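Local coordinates for Thiol:disulfide interchange protein DsbA (Neisseria meningitidis MC58, PDB 3HZ8) that probably acts as a periplasmic thiol-disulfide oxidoreductase of the DsbA type, introducing disulfide bonds into other proteins, at residues A[25-30]-A[56-61]. The protein carries 1 engineered substitution. Residues are numbered along the deposited sequence; the frame is centred on the assembly and turned at random.
Sequences KVEVLE and DMYLRT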
loop_
_atom_site.group_PDB
_atom_site.type_symbol
_atom_site.label_atom_id
_atom_site.label_comp_id
_atom_site.label_asym_id
_atom_site.label_seq_id
_atom_site.Cartn_x
_atom_site.Cartn_y
_atom_site.Cartn_z
ATOM N N LYS A 25 13.334 10.494 -5.142
ATOM C CA LYS A 25 12.575 10.547 -3.902
ATOM C C LYS A 25 12.786 9.256 -3.111
ATOM O O LYS A 25 13.418 8.320 -3.598
ATOM C CB LYS A 25 11.096 10.800 -4.175
ATOM C CG LYS A 25 10.760 12.266 -4.476
ATOM C CD LYS A 25 9.299 12.553 -4.151
ATOM C CE LYS A 25 8.799 13.844 -4.774
ATOM N NZ LYS A 25 7.303 13.836 -4.770
ATOM N N VAL A 26 12.291 9.240 -1.881
ATOM C CA VAL A 26 12.361 8.056 -1.024
ATOM C C VAL A 26 10.966 7.447 -0.933
ATOM O O VAL A 26 10.067 7.998 -0.292
ATOM C CB VAL A 26 12.867 8.387 0.398
ATOM C CG1 VAL A 26 12.921 7.132 1.248
ATOM C CG2 VAL A 26 14.244 9.053 0.350
ATOM N N GLU A 27 10.793 6.306 -1.588
ATOM C CA GLU A 27 9.504 5.621 -1.615
ATOM C C GLU A 27 9.333 4.718 -0.392
ATOM O O GLU A 27 10.262 4.011 -0.016
ATOM C CB GLU A 27 9.402 4.760 -2.872
ATOM C CG GLU A 27 8.076 4.057 -3.035
ATOM C CD GLU A 27 7.980 3.328 -4.350
ATOM O OE1 GLU A 27 7.740 3.995 -5.372
ATOM O OE2 GLU A 27 8.139 2.097 -4.365
ATOM N N VAL A 28 8.144 4.760 0.206
ATOM C CA VAL A 28 7.724 3.786 1.221
ATOM C C VAL A 28 6.582 3.023 0.566
ATOM O O VAL A 28 5.535 3.614 0.269
ATOM C CB VAL A 28 7.249 4.467 2.532
ATOM C CG1 VAL A 28 6.815 3.415 3.556
ATOM C CG2 VAL A 28 8.366 5.349 3.109
ATOM N N LEU A 29 6.804 1.728 0.306
ATOM C CA LEU A 29 5.843 0.910 -0.435
ATOM C C LEU A 29 5.190 -0.112 0.498
ATOM O O LEU A 29 5.897 -0.894 1.126
ATOM C CB LEU A 29 6.554 0.211 -1.606
ATOM C CG LEU A 29 5.921 -1.007 -2.271
ATOM C CD1 LEU A 29 4.517 -0.723 -2.758
ATOM C CD2 LEU A 29 6.817 -1.483 -3.415
ATOM N N GLU A 30 3.863 -0.082 0.617
ATOM C CA GLU A 30 3.132 -1.093 1.374
ATOM C C GLU A 30 2.368 -2.010 0.431
ATOM O O GLU A 30 1.525 -1.539 -0.325
ATOM C CB GLU A 30 2.136 -0.445 2.359
ATOM C CG GLU A 30 1.445 -1.475 3.267
ATOM C CD GLU A 30 0.107 -1.020 3.821
ATOM O OE1 GLU A 30 -0.414 0.001 3.363
ATOM O OE2 GLU A 30 -0.433 -1.712 4.704
ATOM N N ASP A 56 10.305 14.899 0.291
ATOM C CA ASP A 56 10.984 13.971 -0.615
ATOM C C ASP A 56 10.593 12.513 -0.385
ATOM O O ASP A 56 11.142 11.616 -1.025
ATOM C CB ASP A 56 12.510 14.133 -0.553
ATOM C CG ASP A 56 13.120 13.601 0.740
ATOM O OD1 ASP A 56 12.427 13.555 1.782
ATOM O OD2 ASP A 56 14.313 13.242 0.703
ATOM N N MET A 57 9.636 12.290 0.514
ATOM C CA MET A 57 9.125 10.938 0.769
ATOM C C MET A 57 7.683 10.813 0.331
ATOM O O MET A 57 6.937 11.780 0.353
ATOM C CB MET A 57 9.206 10.591 2.250
ATOM C CG MET A 57 10.604 10.481 2.789
ATOM S SD MET A 57 10.557 10.305 4.595
ATOM C CE MET A 57 9.955 8.636 4.808
ATOM N N TYR A 58 7.273 9.605 -0.042
ATOM C CA TYR A 58 5.871 9.370 -0.355
ATOM C C TYR A 58 5.488 7.929 -0.049
ATOM O O TYR A 58 6.349 7.036 -0.066
ATOM C CB TYR A 58 5.544 9.735 -1.814
ATOM C CG TYR A 58 6.252 8.866 -2.841
ATOM C CD1 TYR A 58 5.569 7.839 -3.517
ATOM C CD2 TYR A 58 7.604 9.059 -3.134
ATOM C CE1 TYR A 58 6.212 7.051 -4.447
ATOM C CE2 TYR A 58 8.260 8.264 -4.062
ATOM C CZ TYR A 58 7.561 7.254 -4.713
ATOM O OH TYR A 58 8.215 6.467 -5.636
ATOM N N LEU A 59 4.203 7.727 0.233
ATOM C CA LEU A 59 3.649 6.403 0.511
ATOM C C LEU A 59 2.937 5.864 -0.731
ATOM O O LEU A 59 1.992 6.488 -1.241
ATOM C CB LEU A 59 2.674 6.473 1.694
ATOM C CG LEU A 59 1.963 5.167 2.076
ATOM C CD1 LEU A 59 2.944 4.078 2.535
ATOM C CD2 LEU A 59 0.920 5.436 3.159
ATOM N N ARG A 60 3.421 4.724 -1.213
ATOM C CA ARG A 60 2.844 4.010 -2.348
ATOM C C ARG A 60 2.209 2.748 -1.799
ATOM O O ARG A 60 2.821 2.071 -0.960
ATOM C CB ARG A 60 3.962 3.618 -3.315
ATOM C CG ARG A 60 3.614 2.584 -4.385
ATOM C CD ARG A 60 4.890 2.190 -5.127
ATOM N NE ARG A 60 4.679 1.276 -6.250
ATOM C CZ ARG A 60 5.666 0.770 -6.991
ATOM N NH1 ARG A 60 6.930 1.093 -6.734
ATOM N NH2 ARG A 60 5.387 -0.041 -8.010
ATOM N N THR A 61 1.018 2.409 -2.282
ATOM C CA THR A 61 0.374 1.164 -1.854
ATOM C C THR A 61 -0.007 0.301 -3.049
ATOM O O THR A 61 -0.393 0.819 -4.097
ATOM C CB THR A 61 -0.835 1.426 -0.936
ATOM O OG1 THR A 61 -1.847 2.116 -1.668
ATOM C CG2 THR A 61 -0.422 2.277 0.255
HETATM O O HOH W 1 6.522 13.376 -2.061
#
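V26, V28 and E30 run alongside M57, L59 and T61 as the two parallel strands of a right-handed beta-alpha-beta crossover, the unit that carries the redox-active C36–C39 disulfide of this thioredoxin fold at the start of helix 37-50. The pairing is a textbook case of parallel register. V26 and V28 each use both N-H and C=O toward the partner strand: V26 N gives a nearly straight bond to D56 O (2.8 Å), Y58 N returns to V26 O, V28 N to Y58 O and R60 N to V28 O, and E30 N closes the series on R60 O. Strand 157-160 flanks the other side of 26-32, whereas 57-63 is an outermost strand of the sheet within the chain.

Apolar contacts fill the part of one face around V26, V28, M57 and L59. M57 lays CG against V26 CB (3.9 Å) and, because its chain bends at the last torsion (chi3 73°), brings CE to V28 CG2 (4.0 Å). Helix 171-191 covers V26, V28 and M57, while L59 meets helix 37-50. At the far end E30 and T61 lie side by side, E30 OE1 3.9 Å from T61 CG2.

Polar side chains dominate the other face. Y58 CG sits between its backbone N and carbonyl carbon (chi1 65°), which tips the ring over the neighbouring strand, and E27 CA makes a CH-pi contact with one face. The OH meets E27 OE1 in a short but weak hydrogen bond and accepts another from Q22 N. OE1 additionally accepts Q21 N, so loop and strands share one carboxylate. R60, extended to NE, has L29 CD2 over one guanidinium face; NE forms a salt bridge with E62 OE2, and NH1 hydrogen-bonds P19 O. A second salt bridge joins R60 NH1 to the syn side of E27 OE2 at 2.8 Å, with carboxylate and guanidinium planes 83° apart.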